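Local structure of adenosine kinase (Sinorhizobium meliloti, 3UBO) at residues 204-209 and 223-228; 192-195 and 201-204; 70-75 and 316-321; 7-12 and 146-151; 43-48 and 114-119. The protein probably transfers a phosphate from ATP to adenosine, as a member of the pfkB kinase family, and binds adenosine and ADP. All blocks are in the same frame, centred on the assembly; numbering follows the deposited sequence.

Overall arrangement
Contacts 1, 2 and 4 lie in the alpha/beta domain built on the parallel sheet, contact 5 in the smaller mixed sheet that forms the lid, and contact 3 joins the end of helix 62-73 to the loop that reaches the nucleoside. Contacts 1 and 2, whose centres are 7 Å apart, share helix 199-207; Leu203 CD2 lies 3.7 Å from Tyr225 CE1. Contacts 3 and 4 meet where Val70 CG2 packs 3.6 Å from Val8 CG2. Contact 5 touches neither, its nearest atoms about 7 Å from contact 3 and about 9 Å from contact 4. Adenosine touches Pro316 of contact 3 and Ser117 of contact 5, and the Cys194 side chain of contact 2 is about 7 Å from it.

Contact 1: 204-209 and 223-228; sequences ELMRSG and ALYETE
Met206, modelled as selenomethionine, brings its terminal methyl up to the phenolic oxygen of Tyr225, CE 3.9 Å from OH. The two side chains approach from opposite directions. A bend at the last torsion (chi3 80°) turns CE off the line of the chain and toward that hydroxyl. Beside it, SE of Met206 reaches Leu224 CD2 at 4.4 Å, a looser apolar touch. These residues belong to helices 199-207 and 218-224 and the turn that follows the second; the two helices precede and follow strand 213-217 of the parallel sheet in the ribokinase-like alpha/beta fold. Their backbones stay well apart, Met206 CA lying 11.7 Å from Leu224 CA, and the long side chains span the gap. Within 223-228, Leu224 CG sits 4.1 Å above the Tyr225 ring plane, over the ring centre, and so covers one face. The Tyr225 hydroxyl is hydrogen-bonded to Asp240 OD2, the same oxygen that forms a salt bridge with Arg207 NH2. Asp240 therefore ties both segments to helix 230-240, whose Leu237 also packs on Met206 and on Tyr225.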
# COMPACT_ATOMS: atom_id res chain seq x y z
N GLU A 204 36.55 -8.00 7.91
CA GLU A 204 37.09 -8.09 9.25
C GLU A 204 35.97 -8.39 10.24
O GLU A 204 36.14 -9.05 11.28
CB GLU A 204 37.76 -6.75 9.63
CG GLU A 204 37.90 -6.47 11.13
CD GLU A 204 38.87 -7.40 11.83
OE1 GLU A 204 39.76 -8.00 11.14
OE2 GLU A 204 38.74 -7.53 13.08
N LEU A 205 34.80 -7.87 9.92
CA LEU A 205 33.67 -8.15 10.74
C LEU A 205 33.30 -9.66 10.59
O LEU A 205 32.78 -10.25 11.53
CB LEU A 205 32.56 -7.17 10.39
CG LEU A 205 31.12 -7.39 10.72
CD1 LEU A 205 30.75 -6.63 11.99
CD2 LEU A 205 30.33 -6.90 9.50
N MSE A 206 33.63 -10.28 9.46
CA MSE A 206 33.49 -11.74 9.31
C MSE A 206 34.68 -12.48 9.94
O MSE A 206 34.52 -13.35 10.80
CB MSE A 206 33.42 -12.16 7.85
CG MSE A 206 32.18 -11.75 7.11
SE MSE A 206 32.41 -11.87 5.08
CE MSE A 206 32.17 -13.80 4.71
N ARG A 207 35.87 -12.14 9.49
CA ARG A 207 37.07 -12.82 9.97
C ARG A 207 37.18 -12.84 11.50
O ARG A 207 37.46 -13.87 12.06
CB ARG A 207 38.30 -12.26 9.27
CG ARG A 207 38.14 -12.48 7.78
CD ARG A 207 39.20 -11.78 7.04
NE ARG A 207 39.21 -12.18 5.64
CZ ARG A 207 39.74 -11.43 4.69
NH1 ARG A 207 40.29 -10.25 5.05
NH2 ARG A 207 39.72 -11.84 3.42
N SER A 208 36.90 -11.73 12.15
CA SER A 208 36.80 -11.75 13.61
C SER A 208 35.72 -12.71 14.19
O SER A 208 35.53 -12.79 15.44
CB SER A 208 36.55 -10.33 14.13
OG SER A 208 35.43 -9.77 13.48
N GLY A 209 35.04 -13.42 13.28
CA GLY A 209 34.01 -14.39 13.64
C GLY A 209 32.94 -13.73 14.47
O GLY A 209 32.16 -14.41 15.18
N ALA A 223 31.82 -8.75 -5.58
CA ALA A 223 32.30 -7.40 -5.42
C ALA A 223 32.96 -7.27 -4.09
O ALA A 223 33.69 -6.32 -3.82
CB ALA A 223 31.14 -6.42 -5.48
N LEU A 224 32.62 -8.21 -3.22
CA LEU A 224 33.21 -8.31 -1.91
C LEU A 224 34.65 -8.80 -2.01
O LEU A 224 35.47 -8.46 -1.18
CB LEU A 224 32.37 -9.23 -1.05
CG LEU A 224 32.86 -9.72 0.31
CD1 LEU A 224 32.89 -8.56 1.33
CD2 LEU A 224 32.01 -10.89 0.79
N TYR A 225 34.97 -9.55 -3.06
CA TYR A 225 36.35 -9.99 -3.33
C TYR A 225 36.83 -9.41 -4.67
O TYR A 225 37.54 -10.10 -5.42
CB TYR A 225 36.47 -11.55 -3.31
CG TYR A 225 35.98 -12.16 -2.00
CD1 TYR A 225 36.68 -11.95 -0.81
CD2 TYR A 225 34.81 -12.91 -1.93
CE1 TYR A 225 36.25 -12.47 0.40
CE2 TYR A 225 34.35 -13.44 -0.71
CZ TYR A 225 35.08 -13.21 0.45
OH TYR A 225 34.65 -13.71 1.67
N GLU A 226 36.43 -8.17 -4.96
CA GLU A 226 36.79 -7.51 -6.22
C GLU A 226 37.13 -8.53 -7.32
O GLU A 226 38.31 -8.69 -7.63
CB GLU A 226 37.98 -6.57 -6.02
N THR A 227 36.13 -9.22 -7.87
CA THR A 227 36.36 -10.21 -8.95
C THR A 227 35.14 -10.57 -9.85
O THR A 227 33.98 -10.58 -9.41
CB THR A 227 37.01 -11.55 -8.43
OG1 THR A 227 37.12 -12.50 -9.50
CG2 THR A 227 36.16 -12.17 -7.32
N GLU A 228 35.43 -10.86 -11.11
CA GLU A 228 34.42 -11.37 -12.01
C GLU A 228 34.37 -12.92 -11.95
O GLU A 228 33.42 -13.51 -12.48
CB GLU A 228 34.63 -10.82 -13.43

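Contact 2: 192-195 and 201-204; sequences SFCV and EFLE
Phe202 pushes its ring from helix 199-207 against Cys194 and Val195 of helix 192-197, a Cys sulfur-aromatic contact between two short consecutive helices of the alpha/beta domain. The sulfur comes closest to the far end of the ring: Cys194 SG is 3.9 Å from Phe202 CZ. Measured from SG to the centroid of the Phe202 ring the distance is 5.2 Å, 72° off the ring normal, so the approach is slantwise. Within Cys194, a chi1 of -153° sets SG anti to the backbone N, beside the carbonyl carbon. The backbones keep their distance, Val195 CA and Phe202 CA being the closest pair at 7.7 Å, and the phenylalanine supplies more than half of the roughly 115 Å² buried between the segments. No hydrogen bond crosses from one to the other; the contact is apolar throughout, and all three touching residues are buried.

Further out, Trp162 meets the Phe202 ring edge-to-face, while Val195 also lies on Leu189 and on Ala223 of helix 218-224. Leu203, next to Phe202 in the chain, turns to Leu224 of that same helix. The Cys194 side chain is about 7 Å from bound adenosine, a second-shell distance, without touching it. Val195 arrives at the aromatic ring differently from the sulfur: its CG2 methyl stands at the edge, near the ring plane, 4.4 Å from Phe202 CE2.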
# COMPACT_ATOMS: atom_id res chain seq x y z
N SER A 192 25.19 -3.91 -3.68
CA SER A 192 26.55 -4.01 -4.15
C SER A 192 27.32 -2.70 -4.02
O SER A 192 28.50 -2.68 -4.31
CB SER A 192 26.63 -4.56 -5.56
OG SER A 192 26.44 -3.54 -6.50
N PHE A 193 26.71 -1.60 -3.61
CA PHE A 193 27.53 -0.39 -3.43
C PHE A 193 27.90 -0.24 -2.00
O PHE A 193 28.94 0.31 -1.71
CB PHE A 193 26.86 0.89 -3.96
CG PHE A 193 26.82 0.95 -5.46
CD1 PHE A 193 27.81 1.62 -6.17
CD2 PHE A 193 25.78 0.30 -6.19
CE1 PHE A 193 27.80 1.64 -7.60
CE2 PHE A 193 25.75 0.32 -7.62
CZ PHE A 193 26.77 1.00 -8.32
N CYS A 194 27.01 -0.68 -1.12
CA CYS A 194 27.27 -0.82 0.30
C CYS A 194 28.54 -1.62 0.35
O CYS A 194 29.54 -1.17 0.90
CB CYS A 194 26.15 -1.60 0.95
SG CYS A 194 25.87 -1.25 2.69
N VAL A 195 28.53 -2.79 -0.30
CA VAL A 195 29.75 -3.59 -0.42
C VAL A 195 31.05 -2.81 -0.79
O VAL A 195 32.01 -2.87 -0.03
CB VAL A 195 29.54 -4.93 -1.21
CG1 VAL A 195 30.85 -5.64 -1.49
CG2 VAL A 195 28.58 -5.86 -0.43
N GLU A 201 35.39 -3.08 6.36
CA GLU A 201 34.62 -3.22 7.61
C GLU A 201 33.86 -4.53 7.66
O GLU A 201 33.75 -5.15 8.72
CB GLU A 201 33.62 -2.07 7.85
CG GLU A 201 34.22 -0.78 8.41
CD GLU A 201 34.48 0.27 7.33
OE1 GLU A 201 34.73 -0.13 6.16
OE2 GLU A 201 34.43 1.48 7.66
N PHE A 202 33.35 -4.94 6.49
CA PHE A 202 32.53 -6.13 6.33
C PHE A 202 33.38 -7.41 6.56
O PHE A 202 33.10 -8.15 7.51
CB PHE A 202 31.78 -6.11 4.95
CG PHE A 202 30.49 -5.26 4.93
CD1 PHE A 202 30.14 -4.42 6.01
CD2 PHE A 202 29.65 -5.27 3.80
CE1 PHE A 202 28.94 -3.66 5.94
CE2 PHE A 202 28.46 -4.50 3.73
CZ PHE A 202 28.09 -3.72 4.77
N LEU A 203 34.41 -7.64 5.73
CA LEU A 203 35.41 -8.74 5.90
C LEU A 203 35.95 -9.01 7.34
O LEU A 203 35.82 -10.11 7.90
CB LEU A 203 36.61 -8.50 4.96
CG LEU A 203 36.32 -8.65 3.47
CD1 LEU A 203 37.50 -8.24 2.67
CD2 LEU A 203 36.02 -10.10 3.18
N GLU A 204 36.55 -8.00 7.91
CA GLU A 204 37.09 -8.09 9.25
C GLU A 204 35.97 -8.39 10.24
O GLU A 204 36.14 -9.05 11.28
CB GLU A 204 37.76 -6.75 9.63
CG GLU A 204 37.90 -6.47 11.13
CD GLU A 204 38.87 -7.40 11.83
OE1 GLU A 204 39.76 -8.00 11.14
OE2 GLU A 204 38.74 -7.53 13.08

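Contact 3: 70-75 and 316-321; sequences VASLGG and PRPLVS
Ser72 OG, near the end of helix 62-73, lies within weak hydrogen-bonding range of Val320 O, at 3.4 Å, and of the side-chain oxygen OE1 of Gln99. The same hydroxyl packs on carbon as well, with Ser72 OG lying 3.8 Å from Pro318 CG and 3.5 Å from Ser321 CA. Gln99 meets Ser72 only weakly, but its NE2 is hydrogen-bonded to Pro318 O.

The contact brings the end of one helix to the start of another. Helix 62-73 closes with a Schellman motif at Gly74, which has positive phi (120°); Gly74 N is 3.2 Å from Ala71 O, and a weak bond of 3.1 Å runs from Gly75 N to Val70 O. Opposite Ser72, with the two CA atoms 4.4 Å apart, Ser321 is the N-cap of helix 322-336. Its OG is anti to its own backbone N (chi1 160°) and is bonded to Thr324 N, while a backbone hydrogen bond joins Ser72 to Ala323. Earlier in the loop, Pro316 touches the bound adenosine and Arg317 is fixed by Asn65, by Gly60 O and by a cation-pi contact with Phe92. Val320 packs on Arg21 of the second subunit.

With its one direct polar link weak, the junction relies on packing around the serine and on the backbone bond between Ser72 and Ala323.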
# COMPACT_ATOMS: atom_id res chain seq x y z
N VAL A 70 10.04 -14.36 8.67
CA VAL A 70 10.08 -15.39 9.69
C VAL A 70 8.74 -15.52 10.45
O VAL A 70 8.10 -16.57 10.38
CB VAL A 70 11.25 -15.19 10.68
CG1 VAL A 70 11.09 -16.18 11.77
CG2 VAL A 70 12.60 -15.34 9.97
N ALA A 71 8.33 -14.49 11.19
CA ALA A 71 6.95 -14.51 11.74
C ALA A 71 5.87 -15.09 10.79
O ALA A 71 5.07 -15.90 11.19
CB ALA A 71 6.53 -13.13 12.26
N SER A 72 5.84 -14.67 9.53
CA SER A 72 4.87 -15.19 8.55
C SER A 72 5.06 -16.69 8.30
O SER A 72 4.09 -17.42 8.35
CB SER A 72 4.85 -14.37 7.24
OG SER A 72 3.61 -13.69 7.06
N LEU A 73 6.29 -17.11 8.02
CA LEU A 73 6.61 -18.52 7.87
C LEU A 73 6.21 -19.43 9.05
O LEU A 73 6.13 -20.65 8.91
CB LEU A 73 8.06 -18.71 7.53
CG LEU A 73 8.36 -18.17 6.16
CD1 LEU A 73 9.83 -18.29 5.84
CD2 LEU A 73 7.55 -19.00 5.15
N GLY A 74 5.89 -18.84 10.18
CA GLY A 74 5.56 -19.61 11.36
C GLY A 74 6.45 -19.36 12.56
O GLY A 74 5.97 -19.51 13.68
N GLY A 75 7.71 -18.95 12.33
CA GLY A 75 8.71 -18.67 13.37
C GLY A 75 8.42 -17.56 14.38
O GLY A 75 7.39 -16.86 14.30
N PRO A 316 7.16 -5.28 -0.43
CA PRO A 316 8.21 -6.20 0.04
C PRO A 316 7.73 -7.20 1.15
O PRO A 316 8.55 -8.07 1.47
CB PRO A 316 9.20 -5.24 0.64
CG PRO A 316 8.25 -4.29 1.48
CD PRO A 316 6.99 -4.17 0.54
N ARG A 317 6.49 -7.11 1.66
CA ARG A 317 6.06 -7.99 2.76
C ARG A 317 4.74 -8.72 2.52
O ARG A 317 3.74 -8.12 2.15
CB ARG A 317 5.92 -7.20 4.12
CG ARG A 317 7.22 -6.76 4.80
CD ARG A 317 6.90 -6.02 6.11
NE ARG A 317 8.04 -5.26 6.64
CZ ARG A 317 7.96 -4.52 7.75
NH1 ARG A 317 6.80 -4.49 8.41
NH2 ARG A 317 9.04 -3.80 8.20
N PRO A 318 4.71 -10.04 2.78
CA PRO A 318 3.47 -10.85 2.73
C PRO A 318 2.46 -10.24 3.65
O PRO A 318 2.83 -9.98 4.74
CB PRO A 318 3.91 -12.18 3.36
CG PRO A 318 5.24 -11.79 4.15
CD PRO A 318 5.88 -10.81 3.22
N LEU A 319 1.24 -10.00 3.26
CA LEU A 319 0.30 -9.32 4.15
C LEU A 319 -0.63 -10.31 4.87
O LEU A 319 -1.62 -9.92 5.55
CB LEU A 319 -0.54 -8.32 3.34
CG LEU A 319 0.32 -7.39 2.46
CD1 LEU A 319 -0.58 -6.56 1.48
CD2 LEU A 319 1.29 -6.48 3.31
N VAL A 320 -0.31 -11.59 4.68
CA VAL A 320 -1.00 -12.69 5.35
C VAL A 320 0.06 -13.77 5.59
O VAL A 320 1.04 -13.88 4.79
CB VAL A 320 -2.20 -13.24 4.53
CG1 VAL A 320 -3.31 -12.16 4.36
CG2 VAL A 320 -1.69 -13.79 3.21
N SER A 321 -0.12 -14.52 6.69
CA SER A 321 0.72 -15.67 7.03
C SER A 321 1.13 -16.56 5.79
O SER A 321 0.27 -17.25 5.19
CB SER A 321 -0.06 -16.52 8.03
OG SER A 321 0.46 -17.84 8.07

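Contact 4: 7-12 and 146-151; sequences DVLTIG and DDVVAQ
Leu9 of strand 6-11 lies against helix 146-150 with its CA 7.1 Å from Val149 CA, the nearest backbone pair of the two segments. Its side chain does most of the touching. CG is anti to the backbone N (chi1 170°), which carries the two methyls out toward the helix. Leu9 CD2 comes closest, 3.7 Å from Val149 CA and 3.9 Å from Val149 CG2, so it rests against the helix backbone as well as a methyl. The leucine and valine side chains cross obliquely. The other branch of Leu9, CD1, spreads to Val148 CG1 at 4.2 Å, and Leu9 thereby spans two successive helix residues. The strand is an inner one of the parallel sheet of the ribokinase-like fold, between 77-80 and 152-158, and the short helix leads straight into the second of these neighbours. Leu9 is backbone-bonded to Val154 and Tyr156 of that strand, and its side chain also lies on Ala78, Phe80 and Thr155. Val149 is enclosed further by Ile177 and Ala178 of helix 168-179.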
# COMPACT_ATOMS: atom_id res chain seq x y z
N ASP A 7 13.52 -17.33 17.49
CA ASP A 7 14.32 -17.96 16.44
C ASP A 7 15.13 -16.90 15.79
O ASP A 7 16.33 -17.03 15.71
CB ASP A 7 13.40 -18.70 15.45
CG ASP A 7 12.49 -19.64 16.18
OD1 ASP A 7 13.09 -20.58 16.75
OD2 ASP A 7 11.24 -19.40 16.29
N VAL A 8 14.48 -15.82 15.34
CA VAL A 8 15.26 -14.72 14.75
C VAL A 8 15.01 -13.31 15.23
O VAL A 8 13.83 -12.81 15.33
CB VAL A 8 15.18 -14.64 13.23
CG1 VAL A 8 16.42 -13.89 12.73
CG2 VAL A 8 15.03 -16.05 12.59
N LEU A 9 16.15 -12.67 15.50
CA LEU A 9 16.20 -11.24 15.75
C LEU A 9 16.87 -10.47 14.58
O LEU A 9 18.00 -10.79 14.11
CB LEU A 9 16.90 -10.97 17.06
CG LEU A 9 17.30 -9.54 17.47
CD1 LEU A 9 16.07 -8.69 17.83
CD2 LEU A 9 18.29 -9.56 18.63
N THR A 10 16.15 -9.46 14.09
CA THR A 10 16.77 -8.61 13.07
C THR A 10 16.97 -7.16 13.53
O THR A 10 16.15 -6.60 14.29
CB THR A 10 16.11 -8.70 11.65
OG1 THR A 10 14.93 -7.87 11.61
CG2 THR A 10 15.75 -10.15 11.33
N ILE A 11 18.10 -6.61 13.07
CA ILE A 11 18.49 -5.24 13.30
C ILE A 11 18.83 -4.59 11.97
O ILE A 11 19.64 -5.13 11.17
CB ILE A 11 19.69 -5.10 14.30
CG1 ILE A 11 19.35 -5.74 15.65
CG2 ILE A 11 20.07 -3.61 14.54
CD1 ILE A 11 20.25 -5.24 16.78
N GLY A 12 18.17 -3.46 11.71
CA GLY A 12 18.24 -2.80 10.41
C GLY A 12 17.54 -1.44 10.41
O GLY A 12 16.79 -1.10 11.32
N ASP A 146 18.57 -6.24 25.73
CA ASP A 146 19.68 -7.08 26.16
C ASP A 146 19.27 -8.57 26.25
O ASP A 146 19.91 -9.52 25.68
CB ASP A 146 20.04 -6.53 27.56
CG ASP A 146 21.44 -6.87 27.95
OD1 ASP A 146 21.91 -7.89 27.37
OD2 ASP A 146 22.08 -6.15 28.77
N ASP A 147 18.18 -8.73 27.01
CA ASP A 147 17.53 -9.99 27.29
C ASP A 147 17.17 -10.60 25.96
O ASP A 147 17.50 -11.77 25.66
CB ASP A 147 16.29 -9.79 28.20
CG ASP A 147 15.37 -8.63 27.75
OD1 ASP A 147 15.91 -7.57 27.40
OD2 ASP A 147 14.12 -8.78 27.73
N VAL A 148 16.53 -9.77 25.13
CA VAL A 148 16.13 -10.15 23.77
C VAL A 148 17.28 -10.67 22.89
O VAL A 148 17.15 -11.75 22.38
CB VAL A 148 15.20 -9.04 23.15
CG1 VAL A 148 14.63 -9.42 21.76
CG2 VAL A 148 14.04 -8.73 24.17
N VAL A 149 18.42 -9.99 22.73
CA VAL A 149 19.51 -10.63 21.97
C VAL A 149 19.86 -12.02 22.49
O VAL A 149 20.02 -12.95 21.68
CB VAL A 149 20.77 -9.78 21.94
CG1 VAL A 149 21.85 -10.31 20.95
CG2 VAL A 149 20.37 -8.35 21.69
N ALA A 150 19.95 -12.17 23.81
CA ALA A 150 20.30 -13.46 24.45
C ALA A 150 19.29 -14.61 24.19
O ALA A 150 19.66 -15.79 24.02
CB ALA A 150 20.51 -13.24 25.97
N GLN A 151 18.01 -14.27 24.15
CA GLN A 151 16.95 -15.24 23.92
C GLN A 151 16.68 -15.65 22.45
O GLN A 151 15.71 -16.41 22.12
CB GLN A 151 15.66 -14.68 24.52
CG GLN A 151 15.84 -14.14 25.93
CD GLN A 151 14.60 -13.43 26.43
OE1 GLN A 151 14.24 -12.34 25.92
NE2 GLN A 151 13.91 -14.04 27.43

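Contact 5: 43-48 and 114-119; sequences DRAELL and TARSMI
Leu48, Ala45 and Met118 make the close-fitting part of this contact, where helix 42-50 lies against strand 116-121 of the lid, the small mixed sheet of this pfkB-family kinase. The axes of 43-48 and 116-119 pass 9.3 Å apart at 38°. Leu48 CB meets Met118 CG at 3.9 Å. Met118, a selenomethionine, is bent at both chi2 and chi3, and its SE lies 4.1 Å from Ala45 O on the helix backbone. All three residues are buried, and Ala45 turns its CB toward the strand. Ile18 and Met52 add to the wall round Met118, and Tyr132 lies on Ala45.

The open side begins with Arg116, which is partly exposed and reaches the helix with a long arm: CG takes the crowded position between the backbone N and the carbonyl carbon (chi1 77°), and a further bend at chi3 puts the guanidinium beside Ala45. No hydrogen bond joins the segments. The outer side of the helix, with Asp43, Glu46 and Leu47, is exposed to solvent. On the strand, Ser117 points away from the helix, touches the bound adenosine and is hydrogen-bonded through OG to Thr131. Where the arginine meets the packed part, Ala45 CB stands obliquely to the Arg116 guanidinium, 4.0 Å from Arg116 NE.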
# COMPACT_ATOMS: atom_id res chain seq x y z
N ASP A 43 15.96 16.81 1.09
CA ASP A 43 15.62 17.71 -0.01
C ASP A 43 15.45 16.92 -1.30
O ASP A 43 14.49 17.16 -2.07
CB ASP A 43 16.72 18.77 -0.15
CG ASP A 43 16.80 19.65 1.05
OD1 ASP A 43 15.80 20.36 1.34
OD2 ASP A 43 17.84 19.58 1.76
N ARG A 44 16.37 15.98 -1.50
CA ARG A 44 16.25 14.99 -2.58
C ARG A 44 15.06 14.05 -2.34
O ARG A 44 14.43 13.64 -3.27
CB ARG A 44 17.57 14.24 -2.75
CG ARG A 44 17.56 13.30 -3.81
CD ARG A 44 18.72 13.42 -4.69
NE ARG A 44 18.30 13.22 -6.07
CZ ARG A 44 18.50 12.11 -6.78
NH1 ARG A 44 19.09 11.04 -6.24
NH2 ARG A 44 18.08 12.04 -8.02
N ALA A 45 14.66 13.78 -1.11
CA ALA A 45 13.48 12.92 -0.98
C ALA A 45 12.25 13.71 -1.40
O ALA A 45 11.36 13.18 -2.07
CB ALA A 45 13.30 12.37 0.45
N GLU A 46 12.19 14.97 -0.97
CA GLU A 46 11.13 15.84 -1.42
C GLU A 46 11.14 16.07 -2.99
O GLU A 46 10.11 15.96 -3.68
CB GLU A 46 11.16 17.14 -0.64
CG GLU A 46 10.35 18.21 -1.36
CD GLU A 46 9.79 19.35 -0.41
OE1 GLU A 46 10.54 19.82 0.47
OE2 GLU A 46 8.60 19.78 -0.58
N LEU A 47 12.30 16.32 -3.57
CA LEU A 47 12.35 16.55 -4.99
C LEU A 47 11.90 15.31 -5.79
O LEU A 47 11.09 15.42 -6.69
CB LEU A 47 13.74 17.04 -5.42
CG LEU A 47 13.86 17.37 -6.93
CD1 LEU A 47 15.04 18.19 -7.25
CD2 LEU A 47 13.98 16.14 -7.78
N LEU A 48 12.48 14.14 -5.48
CA LEU A 48 12.12 12.86 -6.11
C LEU A 48 10.65 12.58 -5.94
O LEU A 48 10.01 12.17 -6.87
CB LEU A 48 12.95 11.69 -5.58
CG LEU A 48 14.12 11.23 -6.46
CD1 LEU A 48 14.45 12.20 -7.58
CD2 LEU A 48 15.32 10.88 -5.66
N THR A 114 10.65 9.63 10.52
CA THR A 114 10.85 8.25 10.16
C THR A 114 11.48 8.09 8.77
O THR A 114 11.10 8.75 7.80
CB THR A 114 9.50 7.55 10.33
OG1 THR A 114 9.15 7.54 11.72
CG2 THR A 114 9.48 6.16 9.76
N ALA A 115 12.48 7.24 8.67
CA ALA A 115 13.15 7.07 7.40
C ALA A 115 12.20 6.62 6.30
O ALA A 115 11.21 5.98 6.60
CB ALA A 115 14.21 6.07 7.52
N ARG A 116 12.49 6.97 5.05
CA ARG A 116 11.62 6.61 3.94
C ARG A 116 12.43 6.35 2.68
O ARG A 116 13.51 6.91 2.52
CB ARG A 116 10.58 7.70 3.69
CG ARG A 116 11.13 8.92 2.96
CD ARG A 116 10.01 9.76 2.37
NE ARG A 116 10.17 11.18 2.67
CZ ARG A 116 10.24 11.68 3.90
NH1 ARG A 116 10.15 10.88 4.95
NH2 ARG A 116 10.39 12.99 4.07
N SER A 117 11.91 5.51 1.80
CA SER A 117 12.62 5.20 0.58
C SER A 117 11.71 5.30 -0.63
O SER A 117 10.57 4.77 -0.64
CB SER A 117 13.28 3.84 0.70
OG SER A 117 14.01 3.50 -0.45
N MSE A 118 12.21 6.04 -1.63
CA MSE A 118 11.48 6.32 -2.87
C MSE A 118 11.83 5.20 -3.76
O MSE A 118 12.93 5.19 -4.30
CB MSE A 118 12.01 7.58 -3.59
CG MSE A 118 11.76 8.98 -3.02
SE MSE A 118 10.22 9.29 -1.80
CE MSE A 118 9.06 8.07 -2.77
N ILE A 119 10.91 4.26 -3.93
CA ILE A 119 11.20 3.08 -4.73
C ILE A 119 10.50 3.07 -6.09
O ILE A 119 9.28 2.95 -6.16
CB ILE A 119 10.90 1.76 -3.95
CG1 ILE A 119 11.71 1.69 -2.64
CG2 ILE A 119 11.11 0.53 -4.84
CD1 ILE A 119 11.52 0.43 -1.77